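PDB 6SLN: RagA protein from Porphyromonas gingivalis, which probably imports oligopeptides across the outer membrane as the TonB-dependent transporter of the RagAB complex, in partnership with the lipoprotein RagB. Local coordinates for residues G128-M132 against T841-T845; N278-L282 against N479-S483; K855-L859 against L934-L938. All coordinates share one frame. Numbering follows the deposited sequence.

The three contacts sit in different parts of one TonB-dependent transporter. Interaction 1 joins the plug domain to the inside of the barrel wall, its segments more than 700 residues apart in sequence. Interaction 2 lies between those segments along the chain but about 50 Å away, centre to centre, beyond the barrel strands, with Ser483 at its edge touching RagB. Interaction 3 comes last in sequence and pairs strands 857-873 and 921-937 within the wall itself, about 32 Å from interaction 1 and 57 Å from interaction 2, centre to centre. Strands 844-853 and 857-873, which carry interactions 1 and 3, are sequential neighbours in the barrel sheet, so the wall that meets the plug continues into the third contact.

Interaction 1 (G128-M132 against T841-T845)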
loop_
_atom_site.group_PDB
_atom_site.type_symbol
_atom_site.label_atom_id
_atom_site.label_comp_id
_atom_site.label_asym_id
_atom_site.label_seq_id
_atom_site.Cartn_x
_atom_site.Cartn_y
_atom_site.Cartn_z
ATOM N N GLY A 128 -14.199 38.727 -18.718
ATOM C CA GLY A 128 -12.900 38.233 -19.097
ATOM C C GLY A 128 -12.542 36.874 -18.538
ATOM O O GLY A 128 -11.486 36.331 -18.899
ATOM N N MET A 129 -13.368 36.301 -17.670
ATOM C CA MET A 129 -13.066 35.007 -17.068
ATOM C C MET A 129 -13.979 33.961 -17.693
ATOM O O MET A 129 -15.207 34.076 -17.595
ATOM C CB MET A 129 -13.232 35.061 -15.550
ATOM C CG MET A 129 -12.906 33.768 -14.835
ATOM S SD MET A 129 -13.437 33.829 -13.104
ATOM C CE MET A 129 -11.902 33.439 -12.289
ATOM N N GLN A 130 -13.378 32.960 -18.354
ATOM C CA GLN A 130 -14.124 31.962 -19.127
ATOM C C GLN A 130 -14.197 30.655 -18.339
ATOM O O GLN A 130 -13.225 29.893 -18.282
ATOM C CB GLN A 130 -13.504 31.742 -20.507
ATOM C CG GLN A 130 -14.528 31.293 -21.555
ATOM C CD GLN A 130 -13.920 30.801 -22.865
ATOM O OE1 GLN A 130 -14.288 31.275 -23.943
ATOM N NE2 GLN A 130 -13.004 29.836 -22.780
ATOM N N VAL A 131 -15.375 30.388 -17.769
ATOM C CA VAL A 131 -15.642 29.189 -16.978
ATOM C C VAL A 131 -16.314 28.156 -17.860
ATOM O O VAL A 131 -17.298 28.468 -18.538
ATOM C CB VAL A 131 -16.550 29.494 -15.777
ATOM C CG1 VAL A 131 -16.686 28.242 -14.931
ATOM C CG2 VAL A 131 -16.033 30.696 -14.973
ATOM N N MET A 132 -15.824 26.918 -17.823
ATOM C CA MET A 132 -16.527 25.822 -18.487
ATOM C C MET A 132 -16.232 24.501 -17.779
ATOM O O MET A 132 -15.077 24.201 -17.458
ATOM C CB MET A 132 -16.153 25.737 -19.977
ATOM C CG MET A 132 -16.952 26.682 -20.871
ATOM S SD MET A 132 -16.663 26.400 -22.614
ATOM C CE MET A 132 -15.053 27.142 -22.832
ATOM N N THR A 841 -10.767 27.891 -29.107
ATOM C CA THR A 841 -11.126 28.502 -27.826
ATOM C C THR A 841 -12.184 29.569 -28.074
ATOM O O THR A 841 -11.976 30.440 -28.924
ATOM C CB THR A 841 -9.900 29.131 -27.159
ATOM O OG1 THR A 841 -8.822 28.187 -27.104
ATOM C CG2 THR A 841 -10.211 29.631 -25.756
ATOM N N PRO A 842 -13.337 29.520 -27.412
ATOM C CA PRO A 842 -14.444 30.432 -27.766
ATOM C C PRO A 842 -14.078 31.878 -27.490
ATOM O O PRO A 842 -13.634 32.207 -26.382
ATOM C CB PRO A 842 -15.597 29.965 -26.861
ATOM C CG PRO A 842 -15.271 28.554 -26.539
ATOM C CD PRO A 842 -13.764 28.481 -26.459
ATOM N N PRO A 843 -14.272 32.776 -28.467
ATOM C CA PRO A 843 -13.780 34.158 -28.310
ATOM C C PRO A 843 -14.665 35.042 -27.458
ATOM O O PRO A 843 -14.174 36.063 -26.957
ATOM C CB PRO A 843 -13.741 34.699 -29.758
ATOM C CG PRO A 843 -14.080 33.534 -30.644
ATOM C CD PRO A 843 -14.852 32.558 -29.798
ATOM N N ILE A 844 -15.943 34.699 -27.278
ATOM C CA ILE A 844 -16.914 35.588 -26.651
ATOM C C ILE A 844 -17.447 34.946 -25.366
ATOM O O ILE A 844 -17.946 33.813 -25.379
ATOM C CB ILE A 844 -18.028 35.960 -27.648
ATOM C CG1 ILE A 844 -17.389 36.751 -28.800
ATOM C CG2 ILE A 844 -19.131 36.759 -26.962
ATOM C CD1 ILE A 844 -18.299 37.089 -29.992
ATOM N N THR A 845 -17.325 35.681 -24.258
ATOM C CA THR A 845 -17.662 35.223 -22.918
ATOM C C THR A 845 -18.454 36.322 -22.232
ATOM O O THR A 845 -17.939 37.428 -22.047
ATOM C CB THR A 845 -16.400 34.923 -22.107
ATOM O OG1 THR A 845 -15.580 33.985 -22.811
ATOM C CG2 THR A 845 -16.767 34.355 -20.736
#
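Here the plug of a TonB-dependent transporter meets the inside of its beta-barrel. Strand 129-132 belongs to a two-stranded plug sheet with 143-146, while 841-845 leads into barrel strand 844-853; the end-to-end directions from CA 129 to 132 and from CA 841 to 845 are 116° apart. Side chains rather than paired backbones make the contact. Start at Thr841, whose methyl faces the amide end of Gln130. Thr841 also packs on a polar side chain of the bound peptide, which places this edge of the interface beside it. Next, the Pro842 ring points at the plug: Pro842 CG lies 4.0 Å from Met132 CE, and Pro842 CB is 4.4 Å from Gln130 CD. The extended Gln130 side chain, with chi1 and chi2 both t, reaches across to bring its CD within 3.8 Å of Pro842 O. Pro843 and Ile844 turn their CA-to-CB bonds away from the plug, and Ile844 packs on Phe759 and Tyr761 of the adjacent barrel strand. As the strand begins, Thr845 points back in and packs against Gln130. Its CG2 methyl approaches Met129 O at 3.5 Å, and its OG1 lies 3.2 Å from Gln130 CG.

Interaction 2 (N278-L282 against N479-S483); sequences NYDSL and NPYDS
An Asx turn at an Asn-Pro step, within a type I beta turn, shapes the barrel loop joining strands 456-475 and 487-510, and its tyrosine meets a second segment, 278-282, part loop and part weakly bonded helix. The turn spans Asn479 to Asp482: Asp482 N hydrogen-bonds to Asn479 O at 3.3 Å, and Asn479 OD1 accepts from Tyr481 N at 2.8 Å. Across the contact, Tyr279 is extended (-137/122), then the chain bends, with Leu282 N hydrogen-bonded to Tyr279 O at 2.8 Å. The closest CA pair is Tyr279 and Pro480, 7.5 Å apart. Tyr481 points its CA-to-CB bond sideways, but chi1 -44° (m) and chi2 -53° carry its OH to Ser281 OG (chi1 p), a 2.7 Å hydrogen bond; Tyr481 OH lies 3.5 Å from Leu282 CD2 (m,t). Tyr279 (chi1 m, chi2 83°) meets it obliquely, ring centroids 5.8 Å apart and planes at 54°, with Tyr279 CD2 4.0 Å from Tyr481 CE1. Tyr279 CE2 lies 3.5 Å from Pro480 O. Nearby, Tyr428 of helix 426-432 packs on Tyr481 and Pro480, Met424 of strand 423-424 on Tyr481, and Pro422 on Tyr279 and Leu282; the Ser483 backbone hydrogen-bonds to the RagB chain.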
loop_
_atom_site.group_PDB
_atom_site.type_symbol
_atom_site.label_atom_id
_atom_site.label_comp_id
_atom_site.label_asym_id
_atom_site.label_seq_id
_atom_site.Cartn_x
_atom_site.Cartn_y
_atom_site.Cartn_z
ATOM N N ASN A 278 -27.316 -20.887 -20.464
ATOM C CA ASN A 278 -26.059 -21.353 -19.910
ATOM C C ASN A 278 -25.800 -20.778 -18.526
ATOM O O ASN A 278 -24.661 -20.812 -18.057
ATOM C CB ASN A 278 -24.904 -20.996 -20.854
ATOM C CG ASN A 278 -24.908 -21.820 -22.124
ATOM O OD1 ASN A 278 -25.113 -23.037 -22.095
ATOM N ND2 ASN A 278 -24.692 -21.159 -23.253
ATOM N N TYR A 279 -26.818 -20.218 -17.875
ATOM C CA TYR A 279 -26.649 -19.650 -16.545
ATOM C C TYR A 279 -27.832 -20.063 -15.697
ATOM O O TYR A 279 -28.983 -19.806 -16.062
ATOM C CB TYR A 279 -26.502 -18.127 -16.592
ATOM C CG TYR A 279 -25.312 -17.705 -17.441
ATOM C CD1 TYR A 279 -25.434 -17.609 -18.824
ATOM C CD2 TYR A 279 -24.070 -17.425 -16.871
ATOM C CE1 TYR A 279 -24.382 -17.257 -19.609
ATOM C CE2 TYR A 279 -22.980 -17.054 -17.674
ATOM C CZ TYR A 279 -23.155 -16.975 -19.043
ATOM O OH TYR A 279 -22.140 -16.618 -19.892
ATOM N N ASP A 280 -27.540 -20.741 -14.590
ATOM C CA ASP A 280 -28.591 -21.064 -13.639
ATOM C C ASP A 280 -29.354 -19.817 -13.245
ATOM O O ASP A 280 -30.573 -19.859 -13.091
ATOM C CB ASP A 280 -27.987 -21.750 -12.414
ATOM C CG ASP A 280 -27.246 -23.018 -12.779
ATOM O OD1 ASP A 280 -27.590 -23.593 -13.838
ATOM O OD2 ASP A 280 -26.333 -23.437 -12.029
ATOM N N SER A 281 -28.666 -18.693 -13.132
ATOM C CA SER A 281 -29.326 -17.464 -12.743
ATOM C C SER A 281 -30.235 -16.906 -13.833
ATOM O O SER A 281 -30.935 -15.923 -13.575
ATOM C CB SER A 281 -28.263 -16.427 -12.363
ATOM O OG SER A 281 -27.122 -16.531 -13.207
ATOM N N LEU A 282 -30.258 -17.512 -15.022
ATOM C CA LEU A 282 -30.964 -16.984 -16.182
ATOM C C LEU A 282 -31.845 -18.010 -16.874
ATOM O O LEU A 282 -32.931 -17.652 -17.333
ATOM C CB LEU A 282 -29.961 -16.394 -17.229
ATOM C CG LEU A 282 -29.178 -15.161 -16.765
ATOM C CD1 LEU A 282 -28.325 -14.549 -17.874
ATOM C CD2 LEU A 282 -30.110 -14.125 -16.177
ATOM N N ASN A 479 -19.051 -14.009 -9.228
ATOM C CA ASN A 479 -19.913 -13.354 -10.177
ATOM C C ASN A 479 -20.078 -14.293 -11.369
ATOM O O ASN A 479 -19.087 -14.573 -12.065
ATOM C CB ASN A 479 -19.302 -12.012 -10.571
ATOM C CG ASN A 479 -20.077 -11.294 -11.676
ATOM O OD1 ASN A 479 -21.121 -11.760 -12.140
ATOM N ND2 ASN A 479 -19.555 -10.156 -12.109
ATOM N N PRO A 480 -21.279 -14.836 -11.614
ATOM C CA PRO A 480 -21.468 -15.735 -12.773
ATOM C C PRO A 480 -21.246 -15.055 -14.111
ATOM O O PRO A 480 -21.042 -15.746 -15.116
ATOM C CB PRO A 480 -22.926 -16.190 -12.636
ATOM C CG PRO A 480 -23.612 -15.027 -11.921
ATOM C CD PRO A 480 -22.546 -14.516 -10.935
ATOM N N TYR A 481 -21.309 -13.724 -14.156
ATOM C CA TYR A 481 -21.180 -12.957 -15.391
ATOM C C TYR A 481 -19.794 -12.335 -15.539
ATOM O O TYR A 481 -19.632 -11.358 -16.269
ATOM C CB TYR A 481 -22.275 -11.883 -15.454
ATOM C CG TYR A 481 -23.654 -12.404 -15.034
ATOM C CD1 TYR A 481 -24.194 -13.544 -15.622
ATOM C CD2 TYR A 481 -24.417 -11.745 -14.060
ATOM C CE1 TYR A 481 -25.419 -14.019 -15.250
ATOM C CE2 TYR A 481 -25.662 -12.217 -13.681
ATOM C CZ TYR A 481 -26.156 -13.368 -14.274
ATOM O OH TYR A 481 -27.401 -13.895 -13.917
ATOM N N ASP A 482 -18.806 -12.876 -14.841
ATOM C CA ASP A 482 -17.417 -12.463 -14.917
ATOM C C ASP A 482 -16.661 -13.513 -15.710
ATOM O O ASP A 482 -17.142 -14.632 -15.890
ATOM C CB ASP A 482 -16.810 -12.303 -13.513
ATOM C CG ASP A 482 -15.738 -11.203 -13.436
ATOM O OD1 ASP A 482 -14.929 -11.086 -14.386
ATOM O OD2 ASP A 482 -15.699 -10.471 -12.412
ATOM N N SER A 483 -15.481 -13.136 -16.213
ATOM C CA SER A 483 -14.664 -14.094 -16.955
ATOM C C SER A 483 -14.053 -15.149 -16.041
ATOM O O SER A 483 -13.570 -16.178 -16.529
ATOM C CB SER A 483 -13.552 -13.369 -17.723
ATOM O OG SER A 483 -12.792 -12.534 -16.858
#

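Interaction 3 (K855-L859 against L934-L938)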
loop_
_atom_site.group_PDB
_atom_site.type_symbol
_atom_site.label_atom_id
_atom_site.label_comp_id
_atom_site.label_asym_id
_atom_site.label_seq_id
_atom_site.Cartn_x
_atom_site.Cartn_y
_atom_site.Cartn_z
ATOM N N LYS A 855 -41.525 42.833 -1.127
ATOM C CA LYS A 855 -41.325 42.970 0.311
ATOM C C LYS A 855 -41.061 41.569 0.859
ATOM O O LYS A 855 -41.944 40.885 1.373
ATOM C CB LYS A 855 -42.514 43.657 0.976
ATOM C CG LYS A 855 -42.124 44.471 2.226
ATOM C CD LYS A 855 -43.065 45.657 2.500
ATOM C CE LYS A 855 -42.813 46.279 3.886
ATOM N NZ LYS A 855 -44.053 46.323 4.745
ATOM N N GLY A 856 -39.813 41.135 0.724
ATOM C CA GLY A 856 -39.409 39.820 1.158
ATOM C C GLY A 856 -39.437 38.774 0.073
ATOM O O GLY A 856 -38.839 37.707 0.251
ATOM N N LEU A 857 -40.103 39.044 -1.045
ATOM C CA LEU A 857 -40.142 38.113 -2.163
ATOM C C LEU A 857 -39.105 38.529 -3.200
ATOM O O LEU A 857 -39.167 39.639 -3.735
ATOM C CB LEU A 857 -41.539 38.059 -2.775
ATOM C CG LEU A 857 -41.868 36.691 -3.374
ATOM C CD1 LEU A 857 -41.481 35.588 -2.398
ATOM C CD2 LEU A 857 -43.339 36.594 -3.729
ATOM N N SER A 858 -38.154 37.643 -3.479
ATOM C CA SER A 858 -37.100 37.904 -4.447
ATOM C C SER A 858 -37.086 36.842 -5.529
ATOM O O SER A 858 -37.351 35.661 -5.277
ATOM C CB SER A 858 -35.716 37.938 -3.795
ATOM O OG SER A 858 -35.609 39.034 -2.919
ATOM N N LEU A 859 -36.754 37.276 -6.739
ATOM C CA LEU A 859 -36.472 36.366 -7.837
ATOM C C LEU A 859 -35.176 36.820 -8.484
ATOM O O LEU A 859 -35.070 37.972 -8.918
ATOM C CB LEU A 859 -37.612 36.344 -8.856
ATOM C CG LEU A 859 -37.422 35.326 -9.975
ATOM C CD1 LEU A 859 -38.545 34.302 -9.994
ATOM C CD2 LEU A 859 -37.367 36.074 -11.262
ATOM N N LEU A 934 -36.321 31.783 -6.488
ATOM C CA LEU A 934 -37.361 32.499 -5.775
ATOM C C LEU A 934 -37.088 32.336 -4.285
ATOM O O LEU A 934 -37.016 31.209 -3.785
ATOM C CB LEU A 934 -38.740 31.957 -6.142
ATOM C CG LEU A 934 -39.865 32.668 -5.406
ATOM C CD1 LEU A 934 -40.048 34.055 -5.999
ATOM C CD2 LEU A 934 -41.141 31.868 -5.486
ATOM N N THR A 935 -36.922 33.452 -3.585
ATOM C CA THR A 935 -36.651 33.438 -2.159
ATOM C C THR A 935 -37.740 34.203 -1.421
ATOM O O THR A 935 -38.331 35.146 -1.959
ATOM C CB THR A 935 -35.278 34.036 -1.866
ATOM O OG1 THR A 935 -34.310 33.369 -2.683
ATOM C CG2 THR A 935 -34.896 33.857 -0.399
ATOM N N TYR A 936 -38.016 33.775 -0.188
ATOM C CA TYR A 936 -38.965 34.459 0.683
ATOM C C TYR A 936 -38.342 34.642 2.059
ATOM O O TYR A 936 -38.171 33.666 2.798
ATOM C CB TYR A 936 -40.278 33.696 0.792
ATOM C CG TYR A 936 -41.334 34.521 1.467
ATOM C CD1 TYR A 936 -41.253 35.905 1.456
ATOM C CD2 TYR A 936 -42.391 33.931 2.131
ATOM C CE1 TYR A 936 -42.201 36.683 2.079
ATOM C CE2 TYR A 936 -43.345 34.703 2.758
ATOM C CZ TYR A 936 -43.244 36.081 2.726
ATOM O OH TYR A 936 -44.184 36.874 3.338
ATOM N N VAL A 937 -38.009 35.887 2.394
ATOM C CA VAL A 937 -37.583 36.254 3.743
ATOM C C VAL A 937 -38.845 36.384 4.586
ATOM O O VAL A 937 -39.640 37.302 4.379
ATOM C CB VAL A 937 -36.772 37.555 3.751
ATOM C CG1 VAL A 937 -36.642 38.105 5.166
ATOM C CG2 VAL A 937 -35.394 37.326 3.153
ATOM N N LEU A 938 -39.037 35.462 5.527
ATOM C CA LEU A 938 -40.279 35.434 6.284
ATOM C C LEU A 938 -40.449 36.735 7.058
ATOM O O LEU A 938 -39.476 37.255 7.623
ATOM C CB LEU A 938 -40.316 34.250 7.249
ATOM C CG LEU A 938 -40.429 32.870 6.597
ATOM C CD1 LEU A 938 -41.219 31.935 7.490
ATOM C CD2 LEU A 938 -41.032 32.922 5.188
#
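Two neighbouring staves of the transmembrane beta-barrel pair here antiparallel, strand 857-859 against 934-937, with axes 4.6 Å apart at closest approach and directions differing by 159°. Ser858 and Thr935 form the hydrogen-bonded pair, with Ser858 N to Thr935 O at 2.9 Å and Thr935 N to Ser858 O at 2.8 Å. Leu857 with Tyr936 and Leu859 with Leu934 are non-hydrogen-bonded pairs, and Val937 N to Gly856 O at 2.9 Å extends the pairing towards the turn.

The leucine face is the bumpy one. Leu857 is a bump that settles between Tyr936 and Leu934: Leu857 CD1 is 3.9 Å from Tyr936 CD1 and 3.2 Å from Thr935 O, and Leu857 CG is 4.1 Å from Leu934 CD1. Leu934 fills the dip between Leu857 and Leu859, whose CD1 lies 4.3 Å from Leu934 CD1. The exposed Leu857, Leu859 and Leu934 form a staggered surface consistent with lipid contact. Gly856 is a second hollow. At its phi/psi of 95/-16 a CB would be jammed against Lys855 O, which alone calls for glycine; it would also clash with Val937 O and crowd Tyr936 CE1. The Tyr936 ring brings its edge, through CD1, to 3.2 Å from Gly856 O. The opposite face is smoother, with Ser858 and Thr935 side by side, their CB atoms 4.4 Å apart.

Strand 857-873 hydrogen-bonds on its other side to strand 844-853, through Leu859 and Ala852, just past the turn that links them. Strand 921-937 is flanked by 951-964, where Thr935 packs on Tyr955 and Tyr936 on Val954.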